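Local coordinates for protein nigritoxine (Vibrio nigripulchritudo, PDB 5M41) that acts as a bacterial toxin against crustaceans and insects, at residues A[331-336]-A[387-392]; A[599-604]-A[723-728]; A[661-666]-A[717-722]; A[700-703]-A[708-711]. All coordinates share one frame; numbering follows the deposited sequence.

Interaction 1 (A[331-336]-A[387-392]); sequences LSLAAI and DIINGL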
loop_
_atom_site.group_PDB
_atom_site.type_symbol
_atom_site.label_atom_id
_atom_site.label_comp_id
_atom_site.label_asym_id
_atom_site.label_seq_id
_atom_site.Cartn_x
_atom_site.Cartn_y
_atom_site.Cartn_z
ATOM N N LEU A 331 -6.335 -6.089 -3.207
ATOM C CA LEU A 331 -7.183 -4.981 -2.826
ATOM C C LEU A 331 -6.266 -3.881 -2.303
ATOM O O LEU A 331 -5.689 -3.999 -1.207
ATOM C CB LEU A 331 -8.240 -5.406 -1.800
ATOM C CG LEU A 331 -8.971 -4.348 -0.961
ATOM C CD1 LEU A 331 -9.775 -3.379 -1.810
ATOM C CD2 LEU A 331 -9.883 -5.042 0.035
ATOM N N SER A 332 -6.115 -2.826 -3.096
ATOM C CA SER A 332 -5.252 -1.706 -2.741
ATOM C C SER A 332 -6.036 -0.675 -1.969
ATOM O O SER A 332 -7.102 -0.273 -2.397
ATOM C CB SER A 332 -4.680 -1.020 -3.994
ATOM O OG SER A 332 -3.720 -1.839 -4.641
ATOM N N LEU A 333 -5.498 -0.248 -0.835
ATOM C CA LEU A 333 -6.044 0.876 -0.114
ATOM C C LEU A 333 -4.938 1.904 -0.133
ATOM O O LEU A 333 -3.907 1.754 0.546
ATOM C CB LEU A 333 -6.434 0.453 1.296
ATOM C CG LEU A 333 -7.498 -0.654 1.356
ATOM C CD1 LEU A 333 -7.575 -1.231 2.754
ATOM C CD2 LEU A 333 -8.861 -0.121 0.922
ATOM N N ALA A 334 -5.130 2.921 -0.967
ATOM C CA ALA A 334 -4.090 3.895 -1.256
ATOM C C ALA A 334 -4.534 5.248 -0.783
ATOM O O ALA A 334 -5.603 5.710 -1.155
ATOM C CB ALA A 334 -3.802 3.939 -2.748
ATOM N N ALA A 335 -3.705 5.887 0.035
ATOM C CA ALA A 335 -3.929 7.263 0.421
ATOM C C ALA A 335 -3.900 8.152 -0.823
ATOM O O ALA A 335 -3.234 7.841 -1.831
ATOM C CB ALA A 335 -2.888 7.713 1.413
ATOM N N ILE A 336 -4.652 9.239 -0.744
ATOM C CA ILE A 336 -4.804 10.196 -1.839
ATOM C C ILE A 336 -4.636 11.610 -1.240
ATOM O O ILE A 336 -5.169 11.882 -0.171
ATOM C CB ILE A 336 -6.203 10.025 -2.509
ATOM C CG1 ILE A 336 -6.301 8.695 -3.308
ATOM C CG2 ILE A 336 -6.572 11.215 -3.384
ATOM C CD1 ILE A 336 -5.290 8.542 -4.445
ATOM N N ASP A 387 -7.377 -4.150 12.055
ATOM C CA ASP A 387 -6.221 -3.441 12.629
ATOM C C ASP A 387 -5.419 -2.757 11.524
ATOM O O ASP A 387 -4.917 -1.653 11.697
ATOM C CB ASP A 387 -5.300 -4.381 13.422
ATOM C CG ASP A 387 -5.948 -4.907 14.717
ATOM O OD1 ASP A 387 -6.944 -4.320 15.194
ATOM O OD2 ASP A 387 -5.441 -5.909 15.268
ATOM N N ILE A 388 -5.301 -3.423 10.391
ATOM C CA ILE A 388 -4.543 -2.875 9.263
ATOM C C ILE A 388 -5.225 -1.639 8.705
ATOM O O ILE A 388 -4.582 -0.602 8.512
ATOM C CB ILE A 388 -4.323 -3.931 8.166
ATOM C CG1 ILE A 388 -3.260 -4.926 8.633
ATOM C CG2 ILE A 388 -3.950 -3.259 6.834
ATOM C CD1 ILE A 388 -3.273 -6.257 7.921
ATOM N N ILE A 389 -6.532 -1.738 8.483
ATOM C CA ILE A 389 -7.251 -0.625 7.876
ATOM C C ILE A 389 -7.424 0.551 8.852
ATOM O O ILE A 389 -7.290 1.707 8.440
ATOM C CB ILE A 389 -8.549 -1.094 7.195
ATOM C CG1 ILE A 389 -8.190 -2.096 6.070
ATOM C CG2 ILE A 389 -9.351 0.106 6.689
ATOM C CD1 ILE A 389 -9.345 -2.935 5.534
ATOM N N ASN A 390 -7.668 0.268 10.137
ATOM C CA ASN A 390 -7.639 1.318 11.179
ATOM C C ASN A 390 -6.292 2.052 11.190
ATOM O O ASN A 390 -6.246 3.278 11.168
ATOM C CB ASN A 390 -7.928 0.762 12.584
ATOM C CG ASN A 390 -9.388 0.364 12.782
ATOM O OD1 ASN A 390 -10.244 0.591 11.926
ATOM N ND2 ASN A 390 -9.675 -0.234 13.924
ATOM N N GLY A 391 -5.197 1.298 11.205
ATOM C CA GLY A 391 -3.866 1.906 11.199
ATOM C C GLY A 391 -3.668 2.824 9.997
ATOM O O GLY A 391 -3.250 3.973 10.140
ATOM N N LEU A 392 -3.967 2.320 8.810
ATOM C CA LEU A 392 -3.787 3.107 7.597
ATOM C C LEU A 392 -4.637 4.375 7.593
ATOM O O LEU A 392 -4.146 5.466 7.258
ATOM C CB LEU A 392 -4.059 2.262 6.333
ATOM C CG LEU A 392 -3.994 3.031 5.001
ATOM C CD1 LEU A 392 -2.640 3.698 4.776
ATOM C CD2 LEU A 392 -4.351 2.123 3.831
#

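Interaction 2 (A[599-604]-A[723-728]); sequences LTLESN and TQLMGQ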
loop_
_atom_site.group_PDB
_atom_site.type_symbol
_atom_site.label_atom_id
_atom_site.label_comp_id
_atom_site.label_asym_id
_atom_site.label_seq_id
_atom_site.Cartn_x
_atom_site.Cartn_y
_atom_site.Cartn_z
ATOM N N LEU A 599 7.118 39.464 -10.319
ATOM C CA LEU A 599 6.811 38.217 -9.604
ATOM C C LEU A 599 7.433 38.293 -8.217
ATOM O O LEU A 599 8.573 38.763 -8.059
ATOM C CB LEU A 599 7.352 36.987 -10.358
ATOM C CG LEU A 599 6.955 35.608 -9.783
ATOM C CD1 LEU A 599 6.694 34.615 -10.902
ATOM C CD2 LEU A 599 7.990 35.070 -8.784
ATOM N N THR A 600 6.691 37.836 -7.222
ATOM C CA THR A 600 7.165 37.862 -5.851
ATOM C C THR A 600 7.236 36.465 -5.285
ATOM O O THR A 600 6.286 35.700 -5.401
ATOM C CB THR A 600 6.253 38.709 -4.951
ATOM O OG1 THR A 600 6.417 40.076 -5.323
ATOM C CG2 THR A 600 6.639 38.560 -3.469
ATOM N N LEU A 601 8.385 36.160 -4.697
ATOM C CA LEU A 601 8.586 34.946 -3.942
ATOM C C LEU A 601 8.373 35.274 -2.470
ATOM O O LEU A 601 8.989 36.205 -1.940
ATOM C CB LEU A 601 10.022 34.424 -4.158
ATOM C CG LEU A 601 10.434 33.263 -3.241
ATOM C CD1 LEU A 601 9.613 31.996 -3.526
ATOM C CD2 LEU A 601 11.935 33.007 -3.345
ATOM N N GLU A 602 7.518 34.490 -1.825
ATOM C CA GLU A 602 7.184 34.661 -0.424
ATOM C C GLU A 602 8.249 34.002 0.481
ATOM O O GLU A 602 8.113 32.848 0.900
ATOM C CB GLU A 602 5.785 34.096 -0.178
ATOM C CG GLU A 602 4.686 34.855 -0.912
ATOM C CD GLU A 602 3.498 33.972 -1.293
ATOM O OE1 GLU A 602 3.218 32.988 -0.582
ATOM O OE2 GLU A 602 2.833 34.259 -2.310
ATOM N N SER A 603 9.285 34.776 0.784
ATOM C CA SER A 603 10.531 34.266 1.355
ATOM C C SER A 603 10.343 33.394 2.579
ATOM O O SER A 603 10.743 32.233 2.574
ATOM C CB SER A 603 11.452 35.433 1.698
ATOM O OG SER A 603 11.758 36.152 0.525
ATOM N N ASN A 604 9.723 33.950 3.616
ATOM C CA ASN A 604 9.622 33.261 4.893
ATOM C C ASN A 604 8.620 32.120 4.854
ATOM O O ASN A 604 8.821 31.099 5.530
ATOM C CB ASN A 604 9.335 34.240 6.048
ATOM C CG ASN A 604 10.544 35.111 6.391
ATOM O OD1 ASN A 604 11.683 34.647 6.404
ATOM N ND2 ASN A 604 10.297 36.379 6.672
ATOM N N THR A 723 20.353 34.886 -1.600
ATOM C CA THR A 723 21.529 34.106 -1.181
ATOM C C THR A 723 21.364 33.597 0.250
ATOM O O THR A 723 21.808 32.481 0.576
ATOM C CB THR A 723 22.852 34.920 -1.267
ATOM O OG1 THR A 723 22.741 36.091 -0.457
ATOM C CG2 THR A 723 23.189 35.324 -2.712
ATOM N N GLN A 724 20.747 34.411 1.111
ATOM C CA GLN A 724 20.478 33.994 2.501
ATOM C C GLN A 724 19.521 32.801 2.506
ATOM O O GLN A 724 19.781 31.768 3.133
ATOM C CB GLN A 724 19.896 35.152 3.339
ATOM C CG GLN A 724 19.776 34.821 4.826
ATOM C CD GLN A 724 18.860 35.779 5.600
ATOM O OE1 GLN A 724 18.383 36.782 5.061
ATOM N NE2 GLN A 724 18.592 35.450 6.866
ATOM N N LEU A 725 18.424 32.948 1.775
ATOM C CA LEU A 725 17.402 31.900 1.661
ATOM C C LEU A 725 17.976 30.573 1.176
ATOM O O LEU A 725 17.776 29.534 1.812
ATOM C CB LEU A 725 16.287 32.335 0.703
ATOM C CG LEU A 725 15.227 31.281 0.341
ATOM C CD1 LEU A 725 14.392 30.904 1.562
ATOM C CD2 LEU A 725 14.312 31.852 -0.727
ATOM N N MET A 726 18.667 30.614 0.042
ATOM C CA MET A 726 19.233 29.401 -0.560
ATOM C C MET A 726 20.337 28.798 0.299
ATOM O O MET A 726 20.423 27.589 0.421
ATOM C CB MET A 726 19.727 29.650 -1.989
ATOM C CG MET A 726 18.643 30.061 -2.968
ATOM S SD MET A 726 17.323 28.832 -3.108
ATOM C CE MET A 726 17.792 27.983 -4.599
ATOM N N GLY A 727 21.177 29.642 0.878
ATOM C CA GLY A 727 22.219 29.199 1.795
ATOM C C GLY A 727 21.631 28.328 2.880
ATOM O O GLY A 727 22.166 27.242 3.177
ATOM N N GLN A 728 20.507 28.782 3.444
ATOM C CA GLN A 728 19.843 28.066 4.515
ATOM C C GLN A 728 19.166 26.799 3.988
ATOM O O GLN A 728 19.362 25.693 4.533
ATOM C CB GLN A 728 18.829 28.958 5.271
ATOM C CG GLN A 728 18.057 28.211 6.374
ATOM C CD GLN A 728 18.974 27.571 7.423
ATOM O OE1 GLN A 728 20.046 28.075 7.690
ATOM N NE2 GLN A 728 18.554 26.452 7.994
#

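Interaction 3 (A[661-666]-A[717-722]); sequences SLTTYT and ASTNYM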
loop_
_atom_site.group_PDB
_atom_site.type_symbol
_atom_site.label_atom_id
_atom_site.label_comp_id
_atom_site.label_asym_id
_atom_site.label_seq_id
_atom_site.Cartn_x
_atom_site.Cartn_y
_atom_site.Cartn_z
ATOM N N SER A 661 17.158 47.980 -10.921
ATOM C CA SER A 661 18.324 47.304 -11.488
ATOM C C SER A 661 18.145 45.782 -11.334
ATOM O O SER A 661 17.695 45.307 -10.290
ATOM C CB SER A 661 19.619 47.758 -10.806
ATOM O OG SER A 661 19.764 49.168 -10.892
ATOM N N LEU A 662 18.505 45.040 -12.375
ATOM C CA LEU A 662 18.296 43.590 -12.411
ATOM C C LEU A 662 19.616 42.840 -12.363
ATOM O O LEU A 662 20.646 43.352 -12.815
ATOM C CB LEU A 662 17.500 43.186 -13.660
ATOM C CG LEU A 662 16.113 43.820 -13.829
ATOM C CD1 LEU A 662 15.359 43.168 -14.974
ATOM C CD2 LEU A 662 15.301 43.740 -12.540
ATOM N N THR A 663 19.596 41.637 -11.790
ATOM C CA THR A 663 20.739 40.753 -11.901
ATOM C C THR A 663 20.531 39.897 -13.143
ATOM O O THR A 663 19.526 40.035 -13.834
ATOM C CB THR A 663 20.858 39.813 -10.698
ATOM O OG1 THR A 663 19.749 38.910 -10.716
ATOM C CG2 THR A 663 20.912 40.591 -9.369
ATOM N N THR A 664 21.480 39.017 -13.430
ATOM C CA THR A 664 21.362 38.072 -14.544
ATOM C C THR A 664 20.844 36.711 -14.038
ATOM O O THR A 664 20.717 35.763 -14.805
ATOM C CB THR A 664 22.737 37.874 -15.199
ATOM O OG1 THR A 664 23.650 37.420 -14.189
ATOM C CG2 THR A 664 23.262 39.221 -15.791
ATOM N N TYR A 665 20.544 36.625 -12.746
ATOM C CA TYR A 665 19.953 35.421 -12.147
ATOM C C TYR A 665 18.471 35.355 -12.473
ATOM O O TYR A 665 17.747 36.337 -12.293
ATOM C CB TYR A 665 20.133 35.435 -10.628
ATOM C CG TYR A 665 19.672 34.181 -9.927
ATOM C CD1 TYR A 665 20.498 33.050 -9.888
ATOM C CD2 TYR A 665 18.442 34.132 -9.245
ATOM C CE1 TYR A 665 20.106 31.896 -9.235
ATOM C CE2 TYR A 665 18.039 32.969 -8.576
ATOM C CZ TYR A 665 18.887 31.856 -8.585
ATOM O OH TYR A 665 18.559 30.688 -7.943
ATOM N N THR A 666 18.021 34.206 -12.960
ATOM C CA THR A 666 16.648 34.101 -13.454
ATOM C C THR A 666 15.808 33.222 -12.541
ATOM O O THR A 666 16.352 32.400 -11.795
ATOM C CB THR A 666 16.606 33.481 -14.861
ATOM O OG1 THR A 666 17.005 32.108 -14.764
ATOM C CG2 THR A 666 17.549 34.240 -15.832
ATOM N N ALA A 717 18.158 44.400 -5.659
ATOM C CA ALA A 717 17.770 44.641 -4.261
ATOM C C ALA A 717 17.409 43.344 -3.503
ATOM O O ALA A 717 17.492 43.294 -2.269
ATOM C CB ALA A 717 16.636 45.667 -4.178
ATOM N N SER A 718 17.014 42.304 -4.238
ATOM C CA SER A 718 16.691 41.013 -3.629
ATOM C C SER A 718 17.916 40.074 -3.458
ATOM O O SER A 718 17.788 38.981 -2.888
ATOM C CB SER A 718 15.639 40.314 -4.474
ATOM O OG SER A 718 14.419 41.023 -4.448
ATOM N N THR A 719 19.077 40.489 -3.969
ATOM C CA THR A 719 20.288 39.647 -3.971
ATOM C C THR A 719 20.576 38.955 -2.637
ATOM O O THR A 719 20.657 37.718 -2.576
ATOM C CB THR A 719 21.533 40.452 -4.377
ATOM O OG1 THR A 719 21.343 40.944 -5.702
ATOM C CG2 THR A 719 22.845 39.550 -4.336
ATOM N N ASN A 720 20.742 39.756 -1.585
ATOM C CA ASN A 720 21.066 39.237 -0.264
ATOM C C ASN A 720 19.985 38.322 0.290
ATOM O O ASN A 720 20.298 37.307 0.927
ATOM C CB ASN A 720 21.400 40.378 0.714
ATOM C CG ASN A 720 22.741 41.028 0.395
ATOM O OD1 ASN A 720 23.461 40.555 -0.492
ATOM N ND2 ASN A 720 23.086 42.112 1.111
ATOM N N TYR A 721 18.728 38.661 0.025
ATOM C CA TYR A 721 17.604 37.860 0.512
ATOM C C TYR A 721 17.642 36.482 -0.127
ATOM O O TYR A 721 17.514 35.473 0.574
ATOM C CB TYR A 721 16.249 38.543 0.265
ATOM C CG TYR A 721 16.120 39.959 0.822
ATOM C CD1 TYR A 721 16.790 40.349 1.992
ATOM C CD2 TYR A 721 15.315 40.900 0.175
ATOM C CE1 TYR A 721 16.667 41.647 2.491
ATOM C CE2 TYR A 721 15.178 42.198 0.662
ATOM C CZ TYR A 721 15.852 42.563 1.818
ATOM O OH TYR A 721 15.723 43.851 2.283
ATOM N N MET A 722 17.870 36.449 -1.443
ATOM C CA MET A 722 17.977 35.190 -2.198
ATOM C C MET A 722 19.154 34.304 -1.738
ATOM O O MET A 722 18.973 33.114 -1.485
ATOM C CB MET A 722 18.044 35.458 -3.710
ATOM C CG MET A 722 18.143 34.193 -4.559
ATOM S SD MET A 722 16.800 32.996 -4.273
ATOM C CE MET A 722 15.586 33.659 -5.413
#

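Interaction 4 (A[700-703]-A[708-711]); sequences ATAK and SPDT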
loop_
_atom_site.group_PDB
_atom_site.type_symbol
_atom_site.label_atom_id
_atom_site.label_comp_id
_atom_site.label_asym_id
_atom_site.label_seq_id
_atom_site.Cartn_x
_atom_site.Cartn_y
_atom_site.Cartn_z
ATOM N N ALA A 700 3.206 28.561 -13.554
ATOM C CA ALA A 700 1.893 29.157 -13.852
ATOM C C ALA A 700 1.863 30.666 -13.526
ATOM O O ALA A 700 1.278 31.452 -14.276
ATOM C CB ALA A 700 0.766 28.415 -13.124
ATOM N N THR A 701 2.512 31.061 -12.427
ATOM C CA THR A 701 2.528 32.454 -11.991
ATOM C C THR A 701 3.349 33.297 -12.959
ATOM O O THR A 701 2.894 34.353 -13.379
ATOM C CB THR A 701 3.004 32.574 -10.530
ATOM O OG1 THR A 701 2.075 31.890 -9.675
ATOM C CG2 THR A 701 3.097 34.018 -10.077
ATOM N N ALA A 702 4.531 32.805 -13.354
ATOM C CA ALA A 702 5.361 33.466 -14.381
ATOM C C ALA A 702 4.573 33.665 -15.675
ATOM O O ALA A 702 4.574 34.752 -16.263
ATOM C CB ALA A 702 6.624 32.657 -14.661
ATOM N N LYS A 703 3.892 32.607 -16.103
ATOM C CA LYS A 703 3.130 32.641 -17.338
ATOM C C LYS A 703 1.957 33.630 -17.261
ATOM O O LYS A 703 1.742 34.429 -18.168
ATOM C CB LYS A 703 2.612 31.242 -17.663
ATOM C CG LYS A 703 1.799 31.201 -18.939
ATOM C CD LYS A 703 1.360 29.796 -19.309
ATOM C CE LYS A 703 0.566 29.838 -20.604
ATOM N NZ LYS A 703 0.650 28.544 -21.334
ATOM N N SER A 708 7.991 34.485 -18.428
ATOM C CA SER A 708 8.429 33.105 -18.372
ATOM C C SER A 708 9.592 33.058 -17.417
ATOM O O SER A 708 10.254 34.077 -17.193
ATOM C CB SER A 708 8.865 32.595 -19.748
ATOM O OG SER A 708 10.071 33.228 -20.142
ATOM N N PRO A 709 9.869 31.863 -16.866
ATOM C CA PRO A 709 10.956 31.757 -15.897
ATOM C C PRO A 709 12.318 32.260 -16.414
ATOM O O PRO A 709 13.071 32.882 -15.651
ATOM C CB PRO A 709 10.966 30.261 -15.552
ATOM C CG PRO A 709 9.535 29.834 -15.769
ATOM C CD PRO A 709 9.120 30.596 -17.001
ATOM N N ASP A 710 12.638 32.020 -17.683
ATOM C CA ASP A 710 13.935 32.492 -18.208
ATOM C C ASP A 710 13.972 33.983 -18.611
ATOM O O ASP A 710 15.034 34.491 -18.941
ATOM C CB ASP A 710 14.428 31.616 -19.372
ATOM C CG ASP A 710 13.436 31.562 -20.529
ATOM O OD1 ASP A 710 12.433 32.306 -20.521
ATOM O OD2 ASP A 710 13.656 30.763 -21.457
ATOM N N THR A 711 12.826 34.669 -18.590
ATOM C CA THR A 711 12.792 36.115 -18.897
ATOM C C THR A 711 12.575 36.963 -17.624
ATOM O O THR A 711 12.518 38.193 -17.679
ATOM C CB THR A 711 11.750 36.477 -19.993
ATOM O OG1 THR A 711 10.430 36.100 -19.585
ATOM C CG2 THR A 711 12.076 35.786 -21.349
#

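Interaction 1 (A[331-336]-A[387-392])
Leu-333 on strand 328-336 faces Ile-389 on helix 386-396, their CA atoms 8.2 Å apart, the nearest CA pair between 331-336 and 387-392 and a spacing that side chains must bridge. Three residues do so, all of them buried and apolar. Leu-333 aims at the helix and lodges between two residues one helical turn apart, Ile-389 and Leu-392. Its CD1 presses on CG1 of Ile-389 at 3.5 Å, tighter than ordinary van der Waals contact, and lies 3.7 Å from CD1 of the same isoleucine. The two side chains cross at about a right angle, CD1 of Leu-333 touching both carbons of the ethyl branch. That branch starts beside the backbone N (chi1 -61°) and brings CG1 and CD1 to the strand, although the CB does not itself point there. Leu-392 meets another part of Leu-333: its CD2 sits 3.7 Å from CB of Leu-333 and 3.3 Å from the carbonyl O of the same residue, a close methyl-to-oxygen approach. This oxygen also receives a weak hydrogen bond from NE2 of Gln-442. With CG opposite the backbone N (chi1 176°), Leu-392 stretches away from its helix far enough to reach the strand. Ser-332 and Ala-334 point to the other face of the sheet, against Phe-446 of helix 444-457. Helix 302-319 covers the near face, with Thr-314 on Leu-331 and Val-306 on Ile-389. The result is a layered packing of helices on both faces of a curled antiparallel sheet.

Interaction 2 (A[599-604]-A[723-728])
Leu-725 of helix 719-731 meets Leu-601, the last residue of strand 594-601, where the strand gives way to helix 603-614. The junction is an inverse gamma turn centred on Glu-602, the N-cap residue, and helix 719-731 packs against it through Leu-725. The nearest CA atoms are those of Ser-603 and Leu-725, 7.3 Å apart. Taken in order along the helix, Thr-723 comes first and belongs to the framework: its O accepts a bond from the backbone N of Gly-727 at 2.9 Å. Gln-724 then leans to the flank, where its NE2 donates to the carbonyl O of Asp-644, and its own O accepts a bond from the N of Gln-728 at 3.1 Å. Leu-725 carries the contact. Its side chain extends away from the helix, CG lying opposite the backbone N (chi1 173°), and Leu-601 does the same from the strand (chi1 171°), so the two leucines approach tip to tip through one methyl each. Both are buried, and Ile-649 of the adjacent strand 649-652 touches both of them, closing the patch from the sheet side. Met-726 turns to another side of the helix, against Phe-670, which Leu-601 also touches; Gly-727 and Gln-728 complete the helical turn. The buried hydroxyl of Ser-603 is satisfied by the carbonyl O of Asp-647. The two branches of Leu-725 divide the work, CD2 resting 3.7 Å from CD2 of Leu-601 while CD1 lies 4.0 Å from O of Ser-603.

Interaction 3 (A[661-666]-A[717-722])
Tyr-665 and Met-722 form the buried end of this contact, and Thr-663 and Thr-719 the more open one. At the buried end CE of Met-722 approaches CE2 of Tyr-665 at 4.1 Å, obliquely to the ring. Two bends, at chi2 and at chi3 (56° and 86°), fold the methionine so that the methyl rather than the sulphur meets the tyrosine, and the two side chains cross at about a right angle. Leu-714 of strand 713-715 touches both, and Leu-742 and Ser-743 of helix 739-751 also pack on Tyr-665. Between the two ends the chain turns a corner at Thr-664. An ST turn spans that corner: OG1 of Thr-663 accepts a bond from the backbone N of Tyr-665 at 3.2 Å with an angle of 143° at the hydrogen, and is also hydrogen-bonded to the carbonyl O of Leu-714. OG1 is held there, and the methyl is the part of Thr-663 that touches Thr-719. Its CG2 lies 3.7 Å from OG1 of Thr-719, a packing contact in which the side chains cross obliquely. That hydroxyl is hydrogen-bonded to the carbonyl O of Val-716, three residues earlier. Toward solvent the backbones keep their spacing, but the side chains of the exposed Ser-661 and Ala-717 stop short of touching the opposite segment.

Interaction 4 (A[700-703]-A[708-711])
Ala-702, near the end of helix 688-704, backs onto Ser-708 and Pro-709, the first two residues of a type I beta turn that leads toward strand 713-715. The backbone has doubled back within a few residues, bringing the CA atoms of Ala-702 and Ser-708 to 5.0 Å. Apolar packing is what joins the segments: CB of Ala-702 points to the turn and rests against CD of Pro-709 at 4.0 Å, with the ring N equally near. Leu-667 of helix 667-676 also touches Ala-702, and the neighbouring Gln-668 packs on Pro-709 and shares a backbone hydrogen bond with it. As for backbone polar groups, O of Ala-702 and N of Ser-708 are 4.1 Å apart, too long for a bond, whereas the turn closes on itself through N of Thr-711 and O of Ser-708 at 3.0 Å. Side-chain polar contacts lie within the turn. Ser-708 sends its CB away from the helix and, with OG turned between its own N and carbonyl carbon (chi1 70°), leans over the turn. OG1 of Thr-711 lies close by, 2.9 Å from that OG. The hydroxyl of Ser-708 donates to Asp-710, reaching OD1 from OG at 2.6 Å, nearly in line with the carboxylate C-O bond.

In the fold
Interaction 1 stands apart, near the middle of the chain and about 38 Å from interaction 2 between centres; it is wholly buried, joining helix 386-396 to strand 328-336. Interactions 2, 3 and 4 gather in one C-terminal region and touch one another. Interactions 2 and 3 share helix 719-731 and are bridged by CE of Met-722 against CD2 of Leu-601 at 4.2 Å; interaction 4 meets interaction 2 through Leu-599 and interaction 3 through Thr-666. Interaction 2 resembles interaction 1 in being buried leucine packing, whereas interactions 3 and 4, only partly buried, combine small apolar contacts with hydroxyl groups bonded within turns of the chain.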